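Local coordinates for protein ferredoxin-NADP reductase (Neisseria gonorrhoeae MIA_2011_03-10, PDB 5TR9) that probably transfers electrons between NADP(H) and ferredoxin through its bound flavin-adenine dinucleotide, at residues A[30-35]-A[80-85]; A[53-58]-A[87-92]; A[21-26]-A[34-39]; A[155-160]-A[189-194]. All coordinates share one frame; numbering follows the deposited sequence.

Interaction 1 of 4, residues A[30-35]-A[80-85]; sequences PKLITF and FAVLIQ. With FAD (flavin-adenine dinucleotide), chain C.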
# COMPACT_ATOMS: atom_id res chain seq x y z
N PRO A 30 7.04 -17.81 -4.41
CA PRO A 30 6.17 -18.85 -3.85
C PRO A 30 5.17 -18.34 -2.84
O PRO A 30 4.13 -18.98 -2.65
CB PRO A 30 7.17 -19.82 -3.20
CG PRO A 30 8.40 -19.68 -4.04
CD PRO A 30 8.46 -18.21 -4.37
N LYS A 31 5.42 -17.20 -2.19
CA LYS A 31 4.59 -16.72 -1.10
C LYS A 31 3.99 -15.34 -1.35
O LYS A 31 3.28 -14.82 -0.47
CB LYS A 31 5.41 -16.68 0.21
CG LYS A 31 5.99 -18.02 0.62
CD LYS A 31 4.88 -19.01 0.97
CE LYS A 31 5.43 -20.38 1.29
NZ LYS A 31 4.35 -21.40 1.37
N LEU A 32 4.24 -14.72 -2.50
CA LEU A 32 3.68 -13.40 -2.81
C LEU A 32 2.82 -13.53 -4.06
O LEU A 32 3.34 -13.86 -5.14
CB LEU A 32 4.79 -12.36 -3.01
CG LEU A 32 5.67 -12.12 -1.77
CD1 LEU A 32 6.80 -11.15 -2.08
CD2 LEU A 32 4.85 -11.63 -0.59
N ILE A 33 1.52 -13.25 -3.92
CA ILE A 33 0.61 -13.35 -5.06
C ILE A 33 -0.07 -12.02 -5.29
O ILE A 33 -0.32 -11.24 -4.37
CB ILE A 33 -0.45 -14.46 -4.86
CG1 ILE A 33 -1.34 -14.15 -3.65
CG2 ILE A 33 0.21 -15.82 -4.71
CD1 ILE A 33 -2.58 -15.06 -3.54
N THR A 34 -0.40 -11.77 -6.56
CA THR A 34 -1.48 -10.85 -6.88
C THR A 34 -2.61 -11.66 -7.50
O THR A 34 -2.38 -12.75 -8.05
CB THR A 34 -1.05 -9.71 -7.82
OG1 THR A 34 -0.43 -10.22 -9.00
CG2 THR A 34 -0.07 -8.78 -7.10
N PHE A 35 -3.83 -11.17 -7.34
CA PHE A 35 -4.97 -11.86 -7.94
C PHE A 35 -6.05 -10.84 -8.25
O PHE A 35 -6.10 -9.77 -7.64
CB PHE A 35 -5.51 -13.00 -7.05
CG PHE A 35 -6.03 -12.55 -5.70
CD1 PHE A 35 -5.18 -12.41 -4.61
CD2 PHE A 35 -7.40 -12.34 -5.50
CE1 PHE A 35 -5.66 -12.04 -3.35
CE2 PHE A 35 -7.89 -11.97 -4.24
CZ PHE A 35 -7.02 -11.81 -3.16
N PHE A 80 -2.98 -7.70 -3.54
CA PHE A 80 -1.63 -8.22 -3.31
C PHE A 80 -1.62 -8.86 -1.92
O PHE A 80 -1.85 -8.16 -0.93
CB PHE A 80 -0.60 -7.08 -3.39
CG PHE A 80 0.78 -7.42 -2.89
CD1 PHE A 80 1.33 -8.68 -3.08
CD2 PHE A 80 1.57 -6.44 -2.27
CE1 PHE A 80 2.61 -8.99 -2.62
CE2 PHE A 80 2.86 -6.73 -1.84
CZ PHE A 80 3.38 -8.00 -2.00
N ALA A 81 -1.38 -10.17 -1.86
CA ALA A 81 -1.40 -10.90 -0.60
C ALA A 81 -0.08 -11.62 -0.34
O ALA A 81 0.50 -12.23 -1.24
CB ALA A 81 -2.55 -11.91 -0.55
N VAL A 82 0.37 -11.55 0.91
CA VAL A 82 1.50 -12.36 1.38
C VAL A 82 0.94 -13.60 2.05
O VAL A 82 0.08 -13.51 2.94
CB VAL A 82 2.40 -11.56 2.34
CG1 VAL A 82 1.58 -10.80 3.32
CG2 VAL A 82 3.34 -12.50 3.11
N LEU A 83 1.43 -14.77 1.64
CA LEU A 83 0.93 -16.02 2.21
C LEU A 83 1.64 -16.30 3.53
O LEU A 83 2.87 -16.45 3.57
CB LEU A 83 1.08 -17.18 1.23
CG LEU A 83 0.36 -16.94 -0.10
CD1 LEU A 83 0.58 -18.12 -1.04
CD2 LEU A 83 -1.14 -16.68 0.09
N ILE A 84 0.87 -16.37 4.62
CA ILE A 84 1.41 -16.48 5.97
C ILE A 84 1.37 -17.94 6.40
O ILE A 84 0.33 -18.61 6.26
CB ILE A 84 0.61 -15.60 6.95
CG1 ILE A 84 0.65 -14.13 6.52
CG2 ILE A 84 1.12 -15.81 8.39
CD1 ILE A 84 2.04 -13.53 6.54
N GLN A 85 2.50 -18.45 6.90
CA GLN A 85 2.56 -19.80 7.44
C GLN A 85 1.50 -19.99 8.51
O GLN A 85 1.40 -19.19 9.45
CB GLN A 85 3.96 -20.07 8.03
CG GLN A 85 4.14 -21.48 8.54
CD GLN A 85 5.49 -21.70 9.20
OE1 GLN A 85 6.28 -20.76 9.36
NE2 GLN A 85 5.77 -22.94 9.57
PA FAD C . -4.11 -14.10 10.01
O1A FAD C . -4.76 -15.02 10.99
O2A FAD C . -4.95 -12.91 9.55
O5B FAD C . -2.78 -13.50 10.55
C5B FAD C . -1.78 -14.33 11.18
C4B FAD C . -0.58 -13.46 11.45
O4B FAD C . 0.08 -13.18 10.20
C3B FAD C . -0.90 -12.08 12.01
O3B FAD C . -1.05 -12.11 13.43
C2B FAD C . 0.32 -11.26 11.60
O2B FAD C . 1.41 -11.46 12.49
C1B FAD C . 0.69 -11.90 10.26
N9A FAD C . 0.26 -11.16 9.08
C8A FAD C . -1.02 -11.02 8.59
N7A FAD C . -1.09 -10.34 7.48
C5A FAD C . 0.23 -10.01 7.21
C6A FAD C . 0.83 -9.29 6.16
N6A FAD C . 0.14 -8.74 5.16
N1A FAD C . 2.17 -9.14 6.19
C2A FAD C . 2.86 -9.69 7.20
N3A FAD C . 2.41 -10.39 8.24
C4A FAD C . 1.07 -10.52 8.18
N1 FAD C . -2.72 -8.52 3.92
C2 FAD C . -2.18 -8.59 2.68
O2 FAD C . -1.51 -9.57 2.33
N3 FAD C . -2.37 -7.54 1.79
C4 FAD C . -3.08 -6.37 2.06
O4 FAD C . -3.20 -5.50 1.19
C4X FAD C . -3.65 -6.32 3.38
N5 FAD C . -4.32 -5.24 3.72
C5X FAD C . -4.87 -5.19 4.99
C6 FAD C . -5.59 -4.06 5.37
C7 FAD C . -6.16 -3.96 6.64
C7M FAD C . -6.94 -2.73 7.01
C8 FAD C . -6.02 -5.02 7.54
C8M FAD C . -6.64 -4.95 8.92
C9 FAD C . -5.30 -6.16 7.17
C9A FAD C . -4.73 -6.25 5.90
N10 FAD C . -3.95 -7.37 5.51
C10 FAD C . -3.43 -7.44 4.24
C1' FAD C . -3.87 -8.57 6.34
C2' FAD C . -4.95 -9.58 5.89
O2' FAD C . -6.26 -9.13 6.23
C3' FAD C . -4.71 -10.96 6.49
O3' FAD C . -4.48 -10.84 7.89
C4' FAD C . -3.62 -11.77 5.77
O4' FAD C . -4.08 -12.08 4.45
C5' FAD C . -3.27 -13.06 6.48
O5' FAD C . -4.48 -13.81 6.71
P FAD C . -4.42 -15.24 7.40
O1P FAD C . -3.59 -16.19 6.54
O2P FAD C . -5.82 -15.63 7.73
O3P FAD C . -3.61 -14.92 8.75
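Leu32, Ile33 and Thr34 pair antiparallel with Val82, Ala81 and Phe80, joining strands 32-38 and 76-82 of the six-stranded beta-barrel that forms the FAD-binding domain of ferredoxin reductases. Ile33 and Ala81 are the hydrogen-bonded pair: Ile33 N reaches Ala81 O at 3.0 Å and Ala81 N returns to Ile33 O. Beyond them, Leu83 N donates to Lys31 O and carries the pairing one residue past the strand.

The Phe80 side chain shows how the face it shares with Leu32 and Thr34 is packed. Its CB lies 4.1 Å from Thr34 CG2. CG stands anti to the backbone N (chi1 168°). In the ring, CD1 comes within 3.3 Å of Ile33 O, which lies in the ring plane at its edge, and CE1 meets Leu32 CD2 at 4.0 Å. CZ just reaches the same methyl. On the other face Ala81, small enough to fit under larger neighbours, takes Ile33 CG1 and the ring edge of Phe35 against its CB, and Phe93 of helix 88-95 closes over the group.

Strand 76-82 is one of the two outermost strands of this sheet, and its other edge reads the flavin. FAD N3 donates to Phe80 O at 2.8 Å, while Val82 N donates to FAD O2 at 3.1 Å. Further on, the branched side chain of Ile84 touches the adenosine part, its CD1 lying 3.6 Å from FAD C4A.

Interaction 2 of 4, residues A[53-58]-A[87-92]; sequences LGFYEG and GPMSAL. With FAD (flavin-adenine dinucleotide), chain C; EDO (1,2-ethanediol), chain D.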
# COMPACT_ATOMS: atom_id res chain seq x y z
N LEU A 53 -12.75 -9.21 1.95
CA LEU A 53 -12.95 -10.38 1.11
C LEU A 53 -13.21 -11.57 2.00
O LEU A 53 -12.70 -11.65 3.12
CB LEU A 53 -11.73 -10.67 0.24
CG LEU A 53 -11.24 -9.54 -0.66
CD1 LEU A 53 -9.99 -9.98 -1.45
CD2 LEU A 53 -12.35 -9.10 -1.61
N GLY A 54 -14.02 -12.51 1.50
CA GLY A 54 -14.42 -13.62 2.34
C GLY A 54 -14.64 -14.89 1.53
O GLY A 54 -14.71 -14.88 0.30
N PHE A 55 -14.75 -15.98 2.26
CA PHE A 55 -15.14 -17.26 1.68
C PHE A 55 -16.19 -17.91 2.56
O PHE A 55 -16.19 -17.77 3.78
CB PHE A 55 -13.96 -18.25 1.57
CG PHE A 55 -12.89 -17.83 0.60
CD1 PHE A 55 -13.08 -17.99 -0.77
CD2 PHE A 55 -11.69 -17.31 1.06
CE1 PHE A 55 -12.08 -17.61 -1.66
CE2 PHE A 55 -10.69 -16.94 0.18
CZ PHE A 55 -10.89 -17.09 -1.19
N TYR A 56 -17.09 -18.65 1.91
CA TYR A 56 -17.90 -19.61 2.64
C TYR A 56 -17.00 -20.72 3.16
O TYR A 56 -16.21 -21.29 2.40
CB TYR A 56 -18.97 -20.21 1.74
CG TYR A 56 -19.99 -19.24 1.17
CD1 TYR A 56 -20.77 -18.44 2.00
CD2 TYR A 56 -20.20 -19.16 -0.21
CE1 TYR A 56 -21.72 -17.59 1.47
CE2 TYR A 56 -21.14 -18.30 -0.74
CZ TYR A 56 -21.90 -17.52 0.11
OH TYR A 56 -22.86 -16.67 -0.41
N GLU A 57 -17.09 -21.03 4.45
CA GLU A 57 -16.34 -22.13 5.06
C GLU A 57 -17.33 -23.00 5.81
O GLU A 57 -17.77 -22.63 6.90
CB GLU A 57 -15.26 -21.62 6.01
CG GLU A 57 -13.90 -21.36 5.38
CD GLU A 57 -12.79 -21.41 6.41
OE1 GLU A 57 -11.74 -22.04 6.14
OE2 GLU A 57 -12.97 -20.84 7.51
N GLY A 58 -17.70 -24.15 5.24
CA GLY A 58 -18.74 -24.95 5.86
C GLY A 58 -20.00 -24.11 5.97
O GLY A 58 -20.40 -23.44 5.01
N GLY A 87 -1.56 -19.46 8.42
CA GLY A 87 -2.66 -18.52 8.37
C GLY A 87 -3.86 -19.12 7.65
O GLY A 87 -3.73 -19.74 6.59
N PRO A 88 -5.06 -18.96 8.22
CA PRO A 88 -6.23 -19.62 7.61
C PRO A 88 -6.63 -19.03 6.27
O PRO A 88 -6.94 -19.81 5.35
CB PRO A 88 -7.33 -19.45 8.67
CG PRO A 88 -6.90 -18.25 9.47
CD PRO A 88 -5.39 -18.34 9.52
N MET A 89 -6.65 -17.71 6.10
CA MET A 89 -6.98 -17.17 4.78
C MET A 89 -5.90 -17.51 3.77
O MET A 89 -6.20 -17.81 2.61
CB MET A 89 -7.20 -15.66 4.84
CG MET A 89 -7.91 -15.11 3.60
SD MET A 89 -9.66 -15.57 3.62
CE MET A 89 -10.38 -14.23 2.69
N SER A 90 -4.64 -17.49 4.21
CA SER A 90 -3.53 -17.81 3.33
C SER A 90 -3.66 -19.22 2.76
O SER A 90 -3.36 -19.45 1.59
CB SER A 90 -2.20 -17.64 4.07
OG SER A 90 -2.03 -16.28 4.44
N ALA A 91 -4.13 -20.18 3.58
CA ALA A 91 -4.31 -21.54 3.09
C ALA A 91 -5.37 -21.58 2.00
O ALA A 91 -5.26 -22.36 1.04
CB ALA A 91 -4.70 -22.46 4.23
N LEU A 92 -6.42 -20.77 2.14
CA LEU A 92 -7.43 -20.73 1.09
C LEU A 92 -6.89 -20.05 -0.16
O LEU A 92 -7.16 -20.49 -1.28
CB LEU A 92 -8.69 -20.02 1.59
CG LEU A 92 -9.33 -20.70 2.80
CD1 LEU A 92 -10.44 -19.82 3.35
CD2 LEU A 92 -9.86 -22.09 2.46
PA FAD C . -4.11 -14.10 10.01
O1A FAD C . -4.76 -15.02 10.99
O2A FAD C . -4.95 -12.91 9.55
O5B FAD C . -2.78 -13.50 10.55
C5B FAD C . -1.78 -14.33 11.18
C4B FAD C . -0.58 -13.46 11.45
O4B FAD C . 0.08 -13.18 10.20
C3B FAD C . -0.90 -12.08 12.01
O3B FAD C . -1.05 -12.11 13.43
C2B FAD C . 0.32 -11.26 11.60
O2B FAD C . 1.41 -11.46 12.49
C1B FAD C . 0.69 -11.90 10.26
N9A FAD C . 0.26 -11.16 9.08
C8A FAD C . -1.02 -11.02 8.59
N7A FAD C . -1.09 -10.34 7.48
C5A FAD C . 0.23 -10.01 7.21
C6A FAD C . 0.83 -9.29 6.16
N6A FAD C . 0.14 -8.74 5.16
N1A FAD C . 2.17 -9.14 6.19
C2A FAD C . 2.86 -9.69 7.20
N3A FAD C . 2.41 -10.39 8.24
C4A FAD C . 1.07 -10.52 8.18
N1 FAD C . -2.72 -8.52 3.92
C2 FAD C . -2.18 -8.59 2.68
O2 FAD C . -1.51 -9.57 2.33
N3 FAD C . -2.37 -7.54 1.79
C4 FAD C . -3.08 -6.37 2.06
O4 FAD C . -3.20 -5.50 1.19
C4X FAD C . -3.65 -6.32 3.38
N5 FAD C . -4.32 -5.24 3.72
C5X FAD C . -4.87 -5.19 4.99
C6 FAD C . -5.59 -4.06 5.37
C7 FAD C . -6.16 -3.96 6.64
C7M FAD C . -6.94 -2.73 7.01
C8 FAD C . -6.02 -5.02 7.54
C8M FAD C . -6.64 -4.95 8.92
C9 FAD C . -5.30 -6.16 7.17
C9A FAD C . -4.73 -6.25 5.90
N10 FAD C . -3.95 -7.37 5.51
C10 FAD C . -3.43 -7.44 4.24
C1' FAD C . -3.87 -8.57 6.34
C2' FAD C . -4.95 -9.58 5.89
O2' FAD C . -6.26 -9.13 6.23
C3' FAD C . -4.71 -10.96 6.49
O3' FAD C . -4.48 -10.84 7.89
C4' FAD C . -3.62 -11.77 5.77
O4' FAD C . -4.08 -12.08 4.45
C5' FAD C . -3.27 -13.06 6.48
O5' FAD C . -4.48 -13.81 6.71
P FAD C . -4.42 -15.24 7.40
O1P FAD C . -3.59 -16.19 6.54
O2P FAD C . -5.82 -15.63 7.73
O3P FAD C . -3.61 -14.92 8.75
C1 EDO D . -16.09 -20.82 10.02
O1 EDO D . -17.11 -21.69 9.49
C2 EDO D . -16.27 -20.69 11.53
O2 EDO D . -17.59 -20.23 11.83
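Phe55 and Met89 form a Met-aromatic contact, the heart of an apolar packing between strand 50-57 of the FAD-binding barrel and the first turn of helix 88-95. Met89 SD sits at the edge of the Phe55 ring, 4.9 Å from its centroid and 3.7 Å from CD2. Met89 CG is anti to the backbone N (chi1 -165°) and a bend at chi2 places SD; beyond it CE lies 3.5 Å from Leu53 O. Leu92 slides past Phe55 in the opposite direction; its CD1 approaches Phe55 CD2 to 3.6 Å and also touches the carboxylate of Glu57.

The same helix start holds the flavin-side phosphate of FAD. Met89 N donates to O2P at 2.8 Å, and Ser90 grips O1P through both N and OG, the latter at 2.6 Å. Gly87, the N-cap residue, brings its CA to 3.1 Å from O1P and has no side chain to collide with the phosphate. The helix dipole would favour this negative charge.

Neighbouring strands continue the packing: Phe55 rests on Ile102 of strand 101-105, Leu53 on Phe35 and Ile37 of strand 32-38, Met89 on Tyr66 and Leu92 on Ile62 of strand 60-67.

Interaction 3 of 4, residues A[21-26]-A[34-39]; sequences KILWVK and TFAISR
Trp24 lays its indole across the neighbouring strand over Ala36, whose CB lies under the five-membered ring in a CH-pi contact, 3.7 Å from the centroid and 29° off the normal. Trp24 CG lies between the backbone N and the carbonyl carbon (chi1 49°). The single methyl of alanine suits this place, close under the ring and 3.4 Å from Trp24 CE2. Thr34 OG1 lies in the indole plane at its edge, 3.8 Å from CZ3; its hydrogen bond goes to His28.

On the opposite face Val25 and Phe35 lie side by side, Val25 CG2 being 4.0 Å from Phe35 CB, and Ile22 CD1 crosses to Ile37 CG2 at 3.8 Å. Between these pairs the register of the hairpin 17-27/32-38 slips by one. Leu23 and Trp24 both face Ala36, a classic beta bulge: Leu23 N donates to Ala36 O at 2.8 Å, and Trp24 O accepts from Ala36 N.

Past the bulge Ser38 grips Lys21 twice, giving its N to Lys21 O and accepting Lys21 N on OG at 3.0 Å. OG also bonds Glu20 OE1. The chemistry implies an inner and an outer face: apolar Ile22 and Phe35 pack inward on Met96, whereas exposed Trp24 and Lys26 share their face with polar groups.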
# COMPACT_ATOMS: atom_id res chain seq x y z
N LYS A 21 -16.13 -13.80 -8.54
CA LYS A 21 -15.33 -14.91 -9.05
C LYS A 21 -13.86 -14.54 -9.04
O LYS A 21 -13.49 -13.41 -9.38
CB LYS A 21 -15.74 -15.26 -10.49
CG LYS A 21 -17.17 -15.75 -10.66
CD LYS A 21 -17.27 -17.23 -10.39
CE LYS A 21 -18.58 -17.80 -10.92
NZ LYS A 21 -19.76 -17.14 -10.28
N ILE A 22 -13.01 -15.51 -8.68
CA ILE A 22 -11.57 -15.37 -8.90
C ILE A 22 -11.32 -15.39 -10.40
O ILE A 22 -11.76 -16.32 -11.10
CB ILE A 22 -10.79 -16.50 -8.21
CG1 ILE A 22 -11.02 -16.51 -6.70
CG2 ILE A 22 -9.29 -16.41 -8.57
CD1 ILE A 22 -10.55 -15.26 -6.00
N LEU A 23 -10.62 -14.38 -10.91
CA LEU A 23 -10.31 -14.35 -12.33
C LEU A 23 -8.94 -14.97 -12.63
O LEU A 23 -8.80 -15.71 -13.61
CB LEU A 23 -10.36 -12.91 -12.86
CG LEU A 23 -11.71 -12.22 -12.63
CD1 LEU A 23 -11.67 -10.80 -13.16
CD2 LEU A 23 -12.84 -12.98 -13.28
N TRP A 24 -7.95 -14.71 -11.79
CA TRP A 24 -6.63 -15.29 -11.99
C TRP A 24 -5.80 -15.04 -10.75
O TRP A 24 -6.07 -14.11 -9.98
CB TRP A 24 -5.93 -14.71 -13.23
CG TRP A 24 -5.91 -13.19 -13.35
CD1 TRP A 24 -6.73 -12.41 -14.13
CD2 TRP A 24 -4.99 -12.29 -12.71
NE1 TRP A 24 -6.40 -11.09 -13.98
CE2 TRP A 24 -5.33 -10.98 -13.13
CE3 TRP A 24 -3.92 -12.46 -11.82
CZ2 TRP A 24 -4.64 -9.85 -12.68
CZ3 TRP A 24 -3.23 -11.34 -11.38
CH2 TRP A 24 -3.60 -10.05 -11.80
N VAL A 25 -4.78 -15.88 -10.56
CA VAL A 25 -3.82 -15.76 -9.47
C VAL A 25 -2.43 -15.82 -10.07
O VAL A 25 -2.12 -16.74 -10.84
CB VAL A 25 -3.98 -16.88 -8.42
CG1 VAL A 25 -2.99 -16.65 -7.26
CG2 VAL A 25 -5.43 -16.95 -7.91
N LYS A 26 -1.58 -14.88 -9.69
CA LYS A 26 -0.22 -14.77 -10.21
C LYS A 26 0.76 -14.90 -9.06
O LYS A 26 0.69 -14.11 -8.11
CB LYS A 26 -0.04 -13.44 -10.94
CG LYS A 26 1.34 -13.19 -11.53
CD LYS A 26 1.32 -11.87 -12.33
CE LYS A 26 2.66 -11.53 -12.94
NZ LYS A 26 3.08 -12.56 -13.91
N THR A 34 -0.40 -11.77 -6.56
CA THR A 34 -1.48 -10.85 -6.88
C THR A 34 -2.61 -11.66 -7.50
O THR A 34 -2.38 -12.75 -8.05
CB THR A 34 -1.05 -9.71 -7.82
OG1 THR A 34 -0.43 -10.22 -9.00
CG2 THR A 34 -0.07 -8.78 -7.10
N PHE A 35 -3.83 -11.17 -7.34
CA PHE A 35 -4.97 -11.86 -7.94
C PHE A 35 -6.05 -10.84 -8.25
O PHE A 35 -6.10 -9.77 -7.64
CB PHE A 35 -5.51 -13.00 -7.05
CG PHE A 35 -6.03 -12.55 -5.70
CD1 PHE A 35 -5.18 -12.41 -4.61
CD2 PHE A 35 -7.40 -12.34 -5.50
CE1 PHE A 35 -5.66 -12.04 -3.35
CE2 PHE A 35 -7.89 -11.97 -4.24
CZ PHE A 35 -7.02 -11.81 -3.16
N ALA A 36 -6.89 -11.17 -9.23
CA ALA A 36 -7.98 -10.31 -9.63
C ALA A 36 -9.30 -11.04 -9.43
O ALA A 36 -9.38 -12.26 -9.59
CB ALA A 36 -7.85 -9.90 -11.10
N ILE A 37 -10.33 -10.26 -9.09
CA ILE A 37 -11.68 -10.79 -8.94
C ILE A 37 -12.62 -9.92 -9.76
O ILE A 37 -12.31 -8.77 -10.11
CB ILE A 37 -12.13 -10.84 -7.46
CG1 ILE A 37 -12.38 -9.43 -6.92
CG2 ILE A 37 -11.09 -11.55 -6.59
CD1 ILE A 37 -12.92 -9.43 -5.49
N SER A 38 -13.79 -10.48 -10.08
CA SER A 38 -14.80 -9.70 -10.78
C SER A 38 -15.28 -8.55 -9.90
O SER A 38 -15.30 -8.64 -8.66
CB SER A 38 -15.98 -10.58 -11.21
OG SER A 38 -16.53 -11.31 -10.13
N ARG A 39 -15.64 -7.45 -10.56
CA ARG A 39 -16.02 -6.20 -9.89
C ARG A 39 -17.45 -5.87 -10.25
O ARG A 39 -17.75 -5.62 -11.43
CB ARG A 39 -15.09 -5.05 -10.30
CG ARG A 39 -15.47 -3.76 -9.62
CD ARG A 39 -14.58 -2.61 -10.07
NE ARG A 39 -14.94 -1.40 -9.34
CZ ARG A 39 -14.25 -0.27 -9.43
NH1 ARG A 39 -13.20 -0.23 -10.24
NH2 ARG A 39 -14.62 0.80 -8.74

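Interaction 4 of 4, residues A[155-160]-A[189-194]; sequences HSVSFP and PVTTRA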
# COMPACT_ATOMS: atom_id res chain seq x y z
N HIS A 155 9.58 1.73 -0.47
CA HIS A 155 9.07 0.39 -0.15
C HIS A 155 10.16 -0.41 0.56
O HIS A 155 11.16 -0.79 -0.06
CB HIS A 155 8.60 -0.35 -1.41
CG HIS A 155 7.90 -1.64 -1.11
ND1 HIS A 155 7.87 -2.70 -2.00
CD2 HIS A 155 7.19 -2.05 -0.02
CE1 HIS A 155 7.17 -3.69 -1.48
NE2 HIS A 155 6.75 -3.32 -0.28
N SER A 156 9.93 -0.70 1.83
CA SER A 156 10.83 -1.51 2.66
C SER A 156 10.37 -2.96 2.68
O SER A 156 9.20 -3.24 2.96
CB SER A 156 10.89 -0.94 4.08
OG SER A 156 11.54 -1.83 4.98
N VAL A 157 11.31 -3.88 2.43
CA VAL A 157 11.09 -5.32 2.58
C VAL A 157 12.37 -5.89 3.18
O VAL A 157 13.38 -5.20 3.30
CB VAL A 157 10.78 -6.01 1.24
CG1 VAL A 157 9.49 -5.43 0.62
CG2 VAL A 157 11.96 -5.85 0.29
N SER A 158 12.34 -7.18 3.51
CA SER A 158 13.55 -7.79 4.08
C SER A 158 14.59 -8.13 3.01
O SER A 158 15.79 -7.87 3.19
CB SER A 158 13.19 -9.05 4.86
OG SER A 158 12.41 -8.75 6.01
N PHE A 159 14.16 -8.75 1.91
CA PHE A 159 15.05 -9.26 0.88
C PHE A 159 14.59 -8.79 -0.49
O PHE A 159 13.39 -8.59 -0.70
CB PHE A 159 15.10 -10.80 0.92
CG PHE A 159 15.70 -11.34 2.18
CD1 PHE A 159 17.08 -11.49 2.30
CD2 PHE A 159 14.90 -11.63 3.28
CE1 PHE A 159 17.65 -11.96 3.48
CE2 PHE A 159 15.45 -12.11 4.46
CZ PHE A 159 16.82 -12.26 4.56
N PRO A 160 15.52 -8.61 -1.44
CA PRO A 160 15.14 -8.00 -2.74
C PRO A 160 14.13 -8.80 -3.54
O PRO A 160 13.42 -8.21 -4.37
CB PRO A 160 16.48 -7.87 -3.48
CG PRO A 160 17.42 -8.81 -2.79
CD PRO A 160 16.97 -8.86 -1.35
N PRO A 189 13.61 1.67 -3.27
CA PRO A 189 13.49 0.37 -2.60
C PRO A 189 14.44 0.30 -1.42
O PRO A 189 15.56 0.82 -1.47
CB PRO A 189 13.87 -0.63 -3.69
CG PRO A 189 14.82 0.12 -4.58
CD PRO A 189 14.40 1.59 -4.52
N VAL A 190 13.99 -0.34 -0.35
CA VAL A 190 14.77 -0.54 0.87
C VAL A 190 14.75 -2.02 1.20
O VAL A 190 13.68 -2.62 1.27
CB VAL A 190 14.19 0.28 2.04
CG1 VAL A 190 14.90 -0.07 3.33
CG2 VAL A 190 14.30 1.77 1.78
N THR A 191 15.92 -2.63 1.38
CA THR A 191 15.96 -4.02 1.83
C THR A 191 16.66 -4.06 3.19
O THR A 191 17.85 -3.75 3.29
CB THR A 191 16.65 -4.93 0.81
OG1 THR A 191 17.95 -4.44 0.48
CG2 THR A 191 15.81 -5.00 -0.47
N THR A 192 15.90 -4.42 4.23
CA THR A 192 16.43 -4.28 5.59
C THR A 192 17.39 -5.39 6.00
O THR A 192 18.19 -5.19 6.92
CB THR A 192 15.29 -4.22 6.60
OG1 THR A 192 14.59 -5.48 6.61
CG2 THR A 192 14.33 -3.10 6.23
N ARG A 193 17.33 -6.56 5.35
CA ARG A 193 18.14 -7.70 5.78
C ARG A 193 19.08 -8.20 4.70
O ARG A 193 19.69 -9.26 4.86
CB ARG A 193 17.23 -8.84 6.25
CG ARG A 193 16.24 -8.41 7.33
CD ARG A 193 15.58 -9.58 8.02
NE ARG A 193 16.51 -10.40 8.81
CZ ARG A 193 16.85 -10.16 10.07
NH1 ARG A 193 17.66 -10.99 10.72
NH2 ARG A 193 16.38 -9.08 10.70
N ALA A 194 19.25 -7.43 3.62
CA ALA A 194 20.08 -7.85 2.51
C ALA A 194 20.64 -6.61 1.84
O ALA A 194 20.07 -5.53 1.94
CB ALA A 194 19.30 -8.71 1.51
O HOH W 1 12.04 -6.12 6.88
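Val157 and Thr191 are partners in a parallel pairing of strands 150-157 and 185-191, and just beyond them both segments turn and continue to touch. Val190 N donates to His155 O and Val157 N to Val190 O; just past the strand Thr192 N donates to Val157 O at 2.8 Å, and Arg193 N then bonds Ser158 O at 3.0 Å, holding the two turns together.

Thr191 uses its branches differently. OG1 stands between the backbone N and the carbonyl carbon (chi1 54°) and donates to Ala194 O at 2.8 Å, from well above that carbonyl plane, closing the turn; it is also bonded to Asn196. Thr191 CG2 faces segment 155-160, 3.7 Å from Pro160 N. Thr192, with a similar first torsion, turns CG2 to Ser156 OG at 3.3 Å, while its OG1 shares a bridging water with Ser158 OG. Small hydroxyl side chains suit these positions, where turning backbones come close and a water can link them.

Farther out, the Phe159 ring is laid over Arg193 CB, 4.2 Å from the centroid, and the ring and guanidinium planes stand 63° apart. Ala194 CB is wedged between Phe159 CD1 at 3.6 Å and Pro160 CD at 3.7 Å, a position that fits a lone methyl. In the interior the His155 imidazole carries Val157 CG1 over one face and bonds through NE2 to Gly129 O.

The two strands belong to the parallel sheet, with helices between its strands, of the Rossmann-like NAD-binding domain; in relatives the C-terminal ends of such strands receive the nicotinamide nucleotide.

Overall arrangement
Three of the contacts belong to the FAD-binding domain and the fourth to the NAD-binding domain. Interactions 1 and 3 share Thr34 and Phe35 on strand 32-38, which lies between strands 17-27 and 76-82 of the barrel; their centres are about 13 Å apart. Interaction 2, also about 13 Å from interaction 1, meets both through Leu53. Along the chain, interaction 3 opens first and closes before interaction 2 opens; interactions 1 and 2 interleave. Both touch FAD, one at the flavin and adenosine, the other at the flavin-side phosphate, linked by Ile84 N and Ser90 OG. Interaction 4 comes last, in the separate parallel sheet, its centre about 17 Å from that of interaction 1; their nearest atoms are about 5 Å apart without touching, and the Ser158 side chain lies about 10 Å from FAD.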